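Local structure of RNA-dependent RNA polymerase (Farallon virus, 6DX5) at residues R40-L45 against D54-T59; G58-Y63 against T126-M131; G121-T126 against C171-D176; V141-N144 against K150-D153. The protein supplies the viral OTU protease domain, a deubiquitinase, of a much longer protein that probably copies viral RNA as an RNA-directed RNA polymerase. All blocks are in the same frame, centred on the assembly; numbering follows the deposited sequence.

From the N terminus, contact 1 closes the short loop between the successive helices 37-47 and 53-66. Contact 2 starts on the same second helix, sharing Gly-58 and Thr-59 with contact 1, and spans 62 residues to reach helix 126-136. Before it closes, contact 3 has opened at 121-126, so these two cross; they share Thr-126, and Tyr-122 OH meets Glu-128 OE1 between them. Contact 4, a hairpin, is nested inside the loop that contact 3 closes at 171-176. The first two contacts bind helices together, contact 3 joins a loop to the mixed sheet, and contact 4 lies within that sheet. Ala-41 packs on Asp-176, linking contacts 1 and 3.

Contact 1: residues R40-L45 against D54-T59; sequences RAFAYL and DTVKGT
Val-56 of helix 53-66 meets Phe-42 and Ala-43 of helix 37-47 in a small apolar contact between two successive helices of the OTU domain. The nearest approach of the backbones is between CA of Ala-43 and CA of Val-56, 6.3 Å apart, a closeness consistent with the lone methyl group that Ala-43 offers on this side. The two branches of Val-56 divide the work. CG2, which lies beside the backbone N, comes up against the alanine, with CB of Ala-43 and CG2 of Val-56 at 3.6 Å. CG1 is anti to that N (chi1 169°) and turns to the phenylalanine instead: CD2 of Phe-42 is 3.8 Å from CG1 of Val-56, with the methyl placed obliquely to the ring. Phe-42 reaches this point because its own CG is anti to the backbone N (chi1 -175°), which turns the ring edge atom CD2 toward Val-56. All three residues are buried, and Val-56 provides about half of the 130 Å² buried between the two segments.

One turn further along helix 53-66, the hydroxyl of Thr-59 is used within its own helix. OG1 of Thr-59 donates to O of Thr-55 at 2.6 Å, and the backbone N of Thr-59 reaches the same oxygen from the opposite face of the carbonyl plane, so one acceptor carries two bonds. Phe-42 also meets the ring of Phe-46 with planes nearly parallel. Leu-132 of helix 126-136 touches Phe-42, Val-56 and Thr-59, while Ile-168 of strand 166-171 touches Phe-42, so Phe-42 links the helix pair to both helix 126-136 and the sheet.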
loop_
_atom_site.group_PDB
_atom_site.type_symbol
_atom_site.label_atom_id
_atom_site.label_comp_id
_atom_site.label_asym_id
_atom_site.label_seq_id
_atom_site.Cartn_x
_atom_site.Cartn_y
_atom_site.Cartn_z
ATOM N N ARG A 40 18.995 -0.723 7.551
ATOM C CA ARG A 40 19.960 -1.707 8.074
ATOM C C ARG A 40 19.773 -3.078 7.434
ATOM O O ARG A 40 20.758 -3.783 7.122
ATOM C CB ARG A 40 19.814 -1.857 9.590
ATOM C CG ARG A 40 20.274 -0.626 10.366
ATOM C CD ARG A 40 19.969 -0.776 11.887
ATOM N NE ARG A 40 20.620 0.314 12.595
ATOM C CZ ARG A 40 21.887 0.250 12.981
ATOM N NH1 ARG A 40 22.586 -0.882 12.778
ATOM N NH2 ARG A 40 22.451 1.289 13.573
ATOM N N ALA A 41 18.516 -3.491 7.269
ATOM C CA ALA A 41 18.244 -4.756 6.590
ATOM C C ALA A 41 18.781 -4.714 5.163
ATOM O O ALA A 41 19.533 -5.600 4.735
ATOM C CB ALA A 41 16.729 -5.041 6.609
ATOM N N PHE A 42 18.494 -3.642 4.435
ATOM C CA PHE A 42 18.990 -3.621 3.062
ATOM C C PHE A 42 20.512 -3.507 3.067
ATOM O O PHE A 42 21.196 -4.233 2.339
ATOM C CB PHE A 42 18.310 -2.488 2.241
ATOM C CG PHE A 42 18.691 -2.510 0.797
ATOM C CD1 PHE A 42 18.094 -3.403 -0.081
ATOM C CD2 PHE A 42 19.698 -1.690 0.327
ATOM C CE1 PHE A 42 18.476 -3.444 -1.428
ATOM C CE2 PHE A 42 20.109 -1.724 -1.020
ATOM C CZ PHE A 42 19.485 -2.604 -1.901
ATOM N N ALA A 43 21.080 -2.671 3.935
ATOM C CA ALA A 43 22.535 -2.583 3.944
ATOM C C ALA A 43 23.172 -3.949 4.269
ATOM O O ALA A 43 24.224 -4.318 3.722
ATOM C CB ALA A 43 22.975 -1.497 4.940
ATOM N N TYR A 44 22.545 -4.732 5.138
ATOM C CA TYR A 44 23.123 -6.033 5.444
ATOM C C TYR A 44 23.180 -6.916 4.201
ATOM O O TYR A 44 24.207 -7.557 3.935
ATOM C CB TYR A 44 22.349 -6.728 6.558
ATOM C CG TYR A 44 22.957 -8.081 6.814
ATOM C CD1 TYR A 44 24.058 -8.229 7.659
ATOM C CD2 TYR A 44 22.445 -9.209 6.203
ATOM C CE1 TYR A 44 24.636 -9.489 7.893
ATOM C CE2 TYR A 44 23.006 -10.479 6.441
ATOM C CZ TYR A 44 24.093 -10.605 7.277
ATOM O OH TYR A 44 24.608 -11.873 7.508
ATOM N N LEU A 45 22.088 -6.957 3.409
ATOM C CA LEU A 45 22.095 -7.815 2.220
ATOM C C LEU A 45 22.990 -7.246 1.139
ATOM O O LEU A 45 23.704 -7.990 0.463
ATOM C CB LEU A 45 20.694 -7.975 1.641
ATOM C CG LEU A 45 19.726 -8.644 2.602
ATOM C CD1 LEU A 45 18.307 -8.708 2.029
ATOM C CD2 LEU A 45 20.281 -10.034 2.896
ATOM N N ASP A 54 23.524 4.130 6.551
ATOM C CA ASP A 54 23.504 5.566 6.295
ATOM C C ASP A 54 23.799 5.863 4.835
ATOM O O ASP A 54 23.225 6.809 4.264
ATOM C CB ASP A 54 24.505 6.315 7.205
ATOM C CG ASP A 54 25.939 5.669 7.217
ATOM O OD1 ASP A 54 26.145 4.558 6.653
ATOM O OD2 ASP A 54 26.873 6.277 7.812
ATOM N N THR A 55 24.705 5.082 4.227
ATOM C CA THR A 55 24.928 5.176 2.785
ATOM C C THR A 55 23.687 4.729 2.017
ATOM O O THR A 55 23.330 5.304 0.984
ATOM C CB THR A 55 26.131 4.328 2.436
ATOM O OG1 THR A 55 27.250 4.809 3.190
ATOM C CG2 THR A 55 26.448 4.330 0.929
ATOM N N VAL A 56 23.001 3.713 2.526
ATOM C CA VAL A 56 21.752 3.283 1.911
ATOM C C VAL A 56 20.717 4.403 2.007
ATOM O O VAL A 56 20.039 4.739 1.032
ATOM C CB VAL A 56 21.254 1.979 2.588
ATOM C CG1 VAL A 56 19.815 1.692 2.130
ATOM C CG2 VAL A 56 22.190 0.807 2.227
ATOM N N LYS A 57 20.572 4.994 3.197
ATOM C CA LYS A 57 19.649 6.093 3.340
ATOM C C LYS A 57 20.023 7.235 2.375
ATOM O O LYS A 57 19.158 7.783 1.680
ATOM C CB LYS A 57 19.666 6.587 4.778
ATOM C CG LYS A 57 18.677 7.746 5.048
ATOM C CD LYS A 57 18.560 8.040 6.588
ATOM C CE LYS A 57 17.549 9.219 6.808
ATOM N NZ LYS A 57 17.437 9.768 8.204
ATOM N N GLY A 58 21.307 7.624 2.364
ATOM C CA GLY A 58 21.772 8.691 1.479
ATOM C C GLY A 58 21.500 8.363 0.016
ATOM O O GLY A 58 21.164 9.241 -0.773
ATOM N N THR A 59 21.594 7.081 -0.353
ATOM C CA THR A 59 21.282 6.677 -1.716
ATOM C C THR A 59 19.820 6.927 -2.032
ATOM O O THR A 59 19.491 7.522 -3.065
ATOM C CB THR A 59 21.662 5.219 -1.905
ATOM O OG1 THR A 59 23.067 5.114 -1.631
ATOM C CG2 THR A 59 21.344 4.715 -3.349
#

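Contact 2: residues G58-Y63 against T126-M131; sequences GTALGY and TDEAEM
Ala-60 and Tyr-63 pack on Glu-128 and Met-131 in a steep, buried helix-helix crossing inside the helical part of the domain. The local axes pass 9.0 Å apart at an angle of 77°, and the backbones come nearest where CA of Ala-60 and CA of Met-131 are 5.4 Å apart. Close to the crossing Ala-60 presents only a methyl group, and its CB lies 4.2 Å from CB of Met-131. With CG beside the backbone N and the chain extended beyond it, Met-131 runs past the alanine and brings SD to 3.6 Å from O of Ala-60.

One turn on from Ala-60, Tyr-63 lies against Met-131. Its CD1 is 3.7 Å from CB of Met-131, and O of Met-131 lies over one face of the ring, 3.7 Å above its plane and displaced toward the rim. That position follows from the first torsion: CG of Tyr-63 is anti to the backbone N (chi1 177°). The helix it reaches, 126-136, begins just after the N-cap residue Gly-125, and Glu-128 serves both this beginning and the crossing. Its CG touches CB of Ala-60 at 4.1 Å, after which the chain bends at chi2 (78°) and carries the carboxylate off: OE1 is hydrogen-bonded to the hydroxyl of Tyr-113 and probably, at an unusually short distance, to that of Tyr-122, and OE2 accepts from N of Gly-125, so the buried acid is held at both oxygens. Asp-127, the preceding residue, is part of a pocket occupied by dithiothreitol, probably a crystallisation additive, and its OD2 is hydrogen-bonded to that molecule.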
loop_
_atom_site.group_PDB
_atom_site.type_symbol
_atom_site.label_atom_id
_atom_site.label_comp_id
_atom_site.label_asym_id
_atom_site.label_seq_id
_atom_site.Cartn_x
_atom_site.Cartn_y
_atom_site.Cartn_z
ATOM N N GLY A 58 21.307 7.624 2.364
ATOM C CA GLY A 58 21.772 8.691 1.479
ATOM C C GLY A 58 21.500 8.363 0.016
ATOM O O GLY A 58 21.164 9.241 -0.773
ATOM N N THR A 59 21.594 7.081 -0.353
ATOM C CA THR A 59 21.282 6.677 -1.716
ATOM C C THR A 59 19.820 6.927 -2.032
ATOM O O THR A 59 19.491 7.522 -3.065
ATOM C CB THR A 59 21.662 5.219 -1.905
ATOM O OG1 THR A 59 23.067 5.114 -1.631
ATOM C CG2 THR A 59 21.344 4.715 -3.349
ATOM N N ALA A 60 18.937 6.536 -1.120
ATOM C CA ALA A 60 17.513 6.682 -1.350
ATOM C C ALA A 60 17.140 8.143 -1.476
ATOM O O ALA A 60 16.473 8.537 -2.433
ATOM C CB ALA A 60 16.718 6.022 -0.213
ATOM N N LEU A 61 17.624 8.980 -0.562
ATOM C CA LEU A 61 17.239 10.390 -0.588
ATOM C C LEU A 61 17.889 11.128 -1.765
ATOM O O LEU A 61 17.275 12.040 -2.357
ATOM C CB LEU A 61 17.613 11.071 0.720
ATOM C CG LEU A 61 16.651 10.964 1.915
ATOM C CD1 LEU A 61 16.085 9.581 2.073
ATOM C CD2 LEU A 61 17.380 11.366 3.198
ATOM N N GLY A 62 19.131 10.788 -2.115
ATOM C CA GLY A 62 19.742 11.453 -3.269
ATOM C C GLY A 62 18.998 11.100 -4.547
ATOM O O GLY A 62 18.766 11.951 -5.403
ATOM N N TYR A 63 18.591 9.828 -4.668
ATOM C CA TYR A 63 17.741 9.415 -5.769
ATOM C C TYR A 63 16.454 10.235 -5.810
ATOM O O TYR A 63 16.004 10.647 -6.899
ATOM C CB TYR A 63 17.434 7.901 -5.668
ATOM C CG TYR A 63 16.486 7.442 -6.748
ATOM C CD1 TYR A 63 15.095 7.400 -6.511
ATOM C CD2 TYR A 63 16.957 7.152 -8.018
ATOM C CE1 TYR A 63 14.197 7.041 -7.521
ATOM C CE2 TYR A 63 16.068 6.796 -9.045
ATOM C CZ TYR A 63 14.684 6.730 -8.769
ATOM O OH TYR A 63 13.795 6.380 -9.783
ATOM N N THR A 126 8.752 1.291 2.832
ATOM C CA THR A 126 8.500 0.966 1.422
ATOM C C THR A 126 8.723 2.174 0.495
ATOM O O THR A 126 9.149 2.003 -0.653
ATOM C CB THR A 126 7.075 0.410 1.261
ATOM O OG1 THR A 126 6.142 1.336 1.829
ATOM C CG2 THR A 126 6.934 -0.915 2.023
ATOM N N ASP A 127 8.480 3.408 0.960
ATOM C CA ASP A 127 8.739 4.548 0.066
ATOM C C ASP A 127 10.188 4.530 -0.371
ATOM O O ASP A 127 10.503 4.809 -1.524
ATOM C CB ASP A 127 8.437 5.876 0.748
ATOM C CG ASP A 127 6.936 6.165 0.893
ATOM O OD1 ASP A 127 6.043 5.382 0.438
ATOM O OD2 ASP A 127 6.667 7.223 1.501
ATOM N N GLU A 128 11.079 4.141 0.523
ATOM C CA GLU A 128 12.492 4.098 0.173
ATOM C C GLU A 128 12.883 2.777 -0.509
ATOM O O GLU A 128 13.804 2.792 -1.338
ATOM C CB GLU A 128 13.356 4.357 1.411
ATOM C CG GLU A 128 13.263 5.829 1.914
ATOM C CD GLU A 128 11.988 6.104 2.707
ATOM O OE1 GLU A 128 11.530 7.291 2.675
ATOM O OE2 GLU A 128 11.461 5.145 3.368
ATOM N N ALA A 129 12.207 1.644 -0.221
ATOM C CA ALA A 129 12.412 0.443 -1.046
ATOM C C ALA A 129 12.221 0.763 -2.535
ATOM O O ALA A 129 12.998 0.323 -3.385
ATOM C CB ALA A 129 11.449 -0.684 -0.636
ATOM N N GLU A 130 11.185 1.511 -2.869
ATOM C CA GLU A 130 10.967 1.853 -4.254
ATOM C C GLU A 130 12.145 2.653 -4.813
ATOM O O GLU A 130 12.563 2.455 -5.967
ATOM C CB GLU A 130 9.665 2.638 -4.357
ATOM C CG GLU A 130 9.439 3.268 -5.678
ATOM C CD GLU A 130 8.059 3.933 -5.808
ATOM O OE1 GLU A 130 7.478 4.408 -4.782
ATOM O OE2 GLU A 130 7.534 3.927 -6.978
ATOM N N MET A 131 12.679 3.584 -4.018
ATOM C CA MET A 131 13.764 4.441 -4.493
ATOM C C MET A 131 15.017 3.618 -4.728
ATOM O O MET A 131 15.680 3.755 -5.767
ATOM C CB MET A 131 14.020 5.529 -3.453
ATOM C CG MET A 131 12.779 6.495 -3.297
ATOM S SD MET A 131 13.069 7.613 -1.934
ATOM C CE MET A 131 11.382 8.368 -1.736
#

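Contact 3: residues G121-T126 against C171-D176; sequences GYWGGT and CGAHFD
Trp-123 faces Ala-173 and Gly-125 faces Phe-175 across a wide backbone gap, the CA of Trp-123 lying 8.8 Å from CA of Ala-173 and the CA of Gly-125 lying 8.4 Å from CA of Phe-175. From the loop, the benzo side of the indole reaches a tight turn: CZ3 of Trp-123 is 3.5 Å from O of Ala-173, which sits at the ring edge near its plane, and 4.1 Å from CB of Ala-173. From the strand, Phe-175, its CG anti to the carbonyl carbon (chi1 -62°), extends its ring end to the two glycines, with CE2 placed 3.8 Å from O of Gly-124 and CZ 3.9 Å from CA of Gly-125. Those atoms lie obliquely to the ring, and the ring of Phe-38 meets it edge-to-face.

The turn from Cys-171 to His-174 is of type II', its second position held by Gly-172 at a positive phi (56°), and it joins strands 166-171 and 174-180 of the mixed sheet. His-174, the last residue of the turn, donates from NE2 to OD2 of Asp-176 at 2.8 Å, meeting the oxygen from above the carboxylate plane (52° out of it). The carboxylate is itself anchored, since OD1 forms a salt bridge with Arg-28 and OD2 accepts from N of Val-31. His-174, Phe-175 and Trp-123 all touch Cys-37 at the start of helix 37-47, and the meeting of His-174 with Cys-37 is consistent with the cysteine-histidine pairing used by proteases of the papain-like clan. Trp-123 also helps line a pocket that holds dithiothreitol.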
loop_
_atom_site.group_PDB
_atom_site.type_symbol
_atom_site.label_atom_id
_atom_site.label_comp_id
_atom_site.label_asym_id
_atom_site.label_seq_id
_atom_site.Cartn_x
_atom_site.Cartn_y
_atom_site.Cartn_z
ATOM N N GLY A 121 15.330 10.710 13.379
ATOM C CA GLY A 121 14.249 9.868 13.864
ATOM C C GLY A 121 13.336 9.281 12.805
ATOM O O GLY A 121 12.336 8.640 13.136
ATOM N N TYR A 122 13.660 9.457 11.531
ATOM C CA TYR A 122 12.779 9.010 10.459
ATOM C C TYR A 122 12.789 7.493 10.313
ATOM O O TYR A 122 13.835 6.855 10.357
ATOM C CB TYR A 122 13.223 9.651 9.141
ATOM C CG TYR A 122 12.418 9.253 7.917
ATOM C CD1 TYR A 122 12.990 8.478 6.904
ATOM C CD2 TYR A 122 11.114 9.706 7.752
ATOM C CE1 TYR A 122 12.293 8.158 5.773
ATOM C CE2 TYR A 122 10.404 9.388 6.617
ATOM C CZ TYR A 122 10.999 8.635 5.623
ATOM O OH TYR A 122 10.280 8.336 4.489
ATOM N N TRP A 123 11.619 6.922 10.096
ATOM C CA TRP A 123 11.443 5.493 9.920
ATOM C C TRP A 123 11.418 5.160 8.429
ATOM O O TRP A 123 10.377 5.293 7.772
ATOM C CB TRP A 123 10.152 5.053 10.589
ATOM C CG TRP A 123 10.323 4.780 12.032
ATOM C CD1 TRP A 123 10.364 5.704 13.036
ATOM C CD2 TRP A 123 10.448 3.500 12.657
ATOM N NE1 TRP A 123 10.510 5.087 14.251
ATOM C CE2 TRP A 123 10.568 3.734 14.059
ATOM C CE3 TRP A 123 10.466 2.184 12.182
ATOM C CZ2 TRP A 123 10.737 2.702 14.987
ATOM C CZ3 TRP A 123 10.607 1.160 13.106
ATOM C CH2 TRP A 123 10.734 1.423 14.502
ATOM N N GLY A 124 12.546 4.678 7.906
ATOM C CA GLY A 124 12.570 4.231 6.524
ATOM C C GLY A 124 11.612 3.075 6.281
ATOM O O GLY A 124 11.222 2.365 7.201
ATOM N N GLY A 125 11.210 2.882 5.010
ATOM C CA GLY A 125 10.269 1.802 4.703
ATOM C C GLY A 125 9.988 1.639 3.228
ATOM O O GLY A 125 10.878 1.875 2.430
ATOM N N THR A 126 8.752 1.291 2.832
ATOM C CA THR A 126 8.500 0.966 1.422
ATOM C C THR A 126 8.723 2.174 0.495
ATOM O O THR A 126 9.149 2.003 -0.653
ATOM C CB THR A 126 7.075 0.410 1.261
ATOM O OG1 THR A 126 6.142 1.336 1.829
ATOM C CG2 THR A 126 6.934 -0.915 2.023
ATOM N N CYS A 171 7.744 -7.332 10.107
ATOM C CA CYS A 171 6.801 -7.786 11.134
ATOM C C CYS A 171 6.331 -6.552 11.893
ATOM O O CYS A 171 7.108 -5.966 12.655
ATOM C CB CYS A 171 7.453 -8.814 12.066
ATOM S SG CYS A 171 6.164 -9.625 13.162
ATOM N N GLY A 172 5.097 -6.113 11.630
ATOM C CA GLY A 172 4.644 -4.792 12.059
ATOM C C GLY A 172 5.532 -3.643 11.564
ATOM O O GLY A 172 5.694 -3.376 10.354
ATOM N N ALA A 173 6.081 -2.897 12.511
ATOM C CA ALA A 173 6.954 -1.792 12.144
ATOM C C ALA A 173 8.384 -2.242 11.874
ATOM O O ALA A 173 9.165 -1.454 11.348
ATOM C CB ALA A 173 6.975 -0.732 13.249
ATOM N N HIS A 174 8.748 -3.493 12.177
ATOM C CA HIS A 174 10.151 -3.862 12.173
ATOM C C HIS A 174 10.551 -4.631 10.911
ATOM O O HIS A 174 9.872 -5.567 10.505
ATOM C CB HIS A 174 10.506 -4.694 13.435
ATOM C CG HIS A 174 11.965 -4.977 13.525
ATOM N ND1 HIS A 174 12.893 -3.985 13.728
ATOM C CD2 HIS A 174 12.680 -6.099 13.256
ATOM C CE1 HIS A 174 14.119 -4.499 13.669
ATOM N NE2 HIS A 174 14.018 -5.782 13.378
ATOM N N PHE A 175 11.718 -4.298 10.352
ATOM C CA PHE A 175 12.265 -4.986 9.185
ATOM C C PHE A 175 13.522 -5.754 9.578
ATOM O O PHE A 175 14.362 -5.224 10.308
ATOM C CB PHE A 175 12.642 -4.000 8.053
ATOM C CG PHE A 175 11.478 -3.199 7.489
ATOM C CD1 PHE A 175 10.839 -3.615 6.310
ATOM C CD2 PHE A 175 11.098 -1.978 8.054
ATOM C CE1 PHE A 175 9.801 -2.861 5.718
ATOM C CE2 PHE A 175 10.030 -1.203 7.495
ATOM C CZ PHE A 175 9.382 -1.650 6.312
ATOM N N ASP A 176 13.672 -6.999 9.080
ATOM C CA ASP A 176 14.934 -7.757 9.161
ATOM C C ASP A 176 15.328 -8.242 7.755
ATOM O O ASP A 176 14.520 -8.188 6.808
ATOM C CB ASP A 176 14.809 -8.970 10.115
ATOM C CG ASP A 176 14.761 -8.577 11.597
ATOM O OD1 ASP A 176 13.975 -9.235 12.355
ATOM O OD2 ASP A 176 15.559 -7.659 12.039
#

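Contact 4: residues V141-N144 against K150-D153; sequences VIWN and KVLD
Two backbone hydrogen bonds pin Asn-144 between Leu-152 and Asp-153. N of Asn-144 donates to O of Asp-153 at 3.0 Å, while O of Asn-144 accepts from N of Leu-152 at 2.7 Å (166°). Since one residue of strand 140-145 thus faces two on strand 151-157, the pair forms a classic beta bulge in an antiparallel hairpin, and the chain turns a corner at Leu-152.

Among polar side chains, the approach is one of acceptor to acceptor: OD1 of Asn-144 and OD2 of Asp-153 are 3.0 Å apart without a bond between them, the amide and carboxylate planes turned 71° from each other. CG of Asp-153 sits between its backbone N and carbonyl carbon (chi1 48°), bringing the carboxylate nearer to Asn-144. Such a pair would be expected to repel, and outside donors probably ease it. OD1 of Asn-144 accepts from NE2 of Gln-155, while the other oxygen of the carboxylate, OD1, forms a salt bridge with Arg-170 of the second subunit, which would probably draw off some of the charge. The bulge therefore also belongs to the subunit interface, where Leu-152 packs on Cys-171 of the second subunit.

Apolar contact comes from Trp-143 and Val-151. Both branches of the valine lie near the indole's benzo edge atom CE3: CE3 of Trp-143 is 3.9 Å from CG2 of Val-151 and 4.1 Å from its CG1. CG1 of Val-141 sits over one face of the indole, toward the rim. NE1 of Trp-143 is hydrogen-bonded to OD1 of Asn-167 on the next strand, 166-171.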
loop_
_atom_site.group_PDB
_atom_site.type_symbol
_atom_site.label_atom_id
_atom_site.label_comp_id
_atom_site.label_asym_id
_atom_site.label_seq_id
_atom_site.Cartn_x
_atom_site.Cartn_y
_atom_site.Cartn_z
ATOM N N VAL A 141 12.248 -7.447 -2.319
ATOM C CA VAL A 141 11.015 -8.134 -1.971
ATOM C C VAL A 141 10.733 -7.886 -0.501
ATOM O O VAL A 141 11.616 -8.075 0.329
ATOM C CB VAL A 141 11.123 -9.637 -2.255
ATOM C CG1 VAL A 141 9.841 -10.289 -1.973
ATOM C CG2 VAL A 141 11.564 -9.859 -3.718
ATOM N N ILE A 142 9.510 -7.455 -0.177
ATOM C CA ILE A 142 9.100 -7.199 1.201
ATOM C C ILE A 142 8.080 -8.267 1.569
ATOM O O ILE A 142 6.993 -8.322 0.987
ATOM C CB ILE A 142 8.482 -5.811 1.397
ATOM C CG1 ILE A 142 9.343 -4.695 0.782
ATOM C CG2 ILE A 142 8.237 -5.579 2.904
ATOM C CD1 ILE A 142 10.526 -4.386 1.571
ATOM N N TRP A 143 8.410 -9.117 2.527
ATOM C CA TRP A 143 7.499 -10.165 2.971
ATOM C C TRP A 143 6.868 -9.700 4.283
ATOM O O TRP A 143 7.568 -9.531 5.286
ATOM C CB TRP A 143 8.234 -11.500 3.186
ATOM C CG TRP A 143 8.977 -12.050 2.016
ATOM C CD1 TRP A 143 10.228 -11.693 1.601
ATOM C CD2 TRP A 143 8.491 -13.016 1.071
ATOM N NE1 TRP A 143 10.568 -12.399 0.471
ATOM C CE2 TRP A 143 9.516 -13.211 0.123
ATOM C CE3 TRP A 143 7.297 -13.742 0.946
ATOM C CZ2 TRP A 143 9.385 -14.099 -0.967
ATOM C CZ3 TRP A 143 7.170 -14.650 -0.129
ATOM C CH2 TRP A 143 8.197 -14.786 -1.084
ATOM N N ASN A 144 5.565 -9.489 4.278
ATOM C CA ASN A 144 4.876 -9.095 5.490
ATOM C C ASN A 144 4.423 -10.363 6.200
ATOM O O ASN A 144 3.643 -11.149 5.642
ATOM C CB ASN A 144 3.678 -8.196 5.157
ATOM C CG ASN A 144 4.076 -6.982 4.338
ATOM O OD1 ASN A 144 3.794 -6.907 3.128
ATOM N ND2 ASN A 144 4.799 -6.078 4.953
ATOM N N LYS A 150 4.532 -16.690 9.352
ATOM C CA LYS A 150 3.692 -17.037 8.198
ATOM C C LYS A 150 3.377 -15.784 7.403
ATOM O O LYS A 150 3.029 -14.741 7.986
ATOM C CB LYS A 150 2.355 -17.674 8.622
ATOM C CG LYS A 150 2.366 -18.945 9.443
ATOM C CD LYS A 150 3.428 -19.923 9.042
ATOM C CE LYS A 150 4.605 -19.764 9.919
ATOM N NZ LYS A 150 5.886 -20.290 9.466
ATOM N N VAL A 151 3.468 -15.898 6.072
ATOM C CA VAL A 151 3.339 -14.743 5.193
ATOM C C VAL A 151 1.892 -14.273 5.143
ATOM O O VAL A 151 0.961 -15.079 4.977
ATOM C CB VAL A 151 3.845 -15.083 3.784
ATOM C CG1 VAL A 151 3.650 -13.879 2.845
ATOM C CG2 VAL A 151 5.299 -15.440 3.826
ATOM N N LEU A 152 1.685 -12.958 5.282
ATOM C CA LEU A 152 0.356 -12.388 5.048
ATOM C C LEU A 152 0.225 -11.937 3.592
ATOM O O LEU A 152 -0.766 -12.246 2.937
ATOM C CB LEU A 152 0.095 -11.198 5.986
ATOM C CG LEU A 152 0.138 -11.394 7.502
ATOM C CD1 LEU A 152 0.508 -10.104 8.267
ATOM C CD2 LEU A 152 -1.213 -11.843 7.901
ATOM N N ASP A 153 1.200 -11.182 3.089
ATOM C CA ASP A 153 1.279 -10.886 1.662
ATOM C C ASP A 153 2.686 -10.381 1.392
ATOM O O ASP A 153 3.511 -10.270 2.307
ATOM C CB ASP A 153 0.201 -9.888 1.209
ATOM C CG ASP A 153 0.114 -8.672 2.115
ATOM O OD1 ASP A 153 -0.967 -8.429 2.726
ATOM O OD2 ASP A 153 1.150 -7.971 2.230
#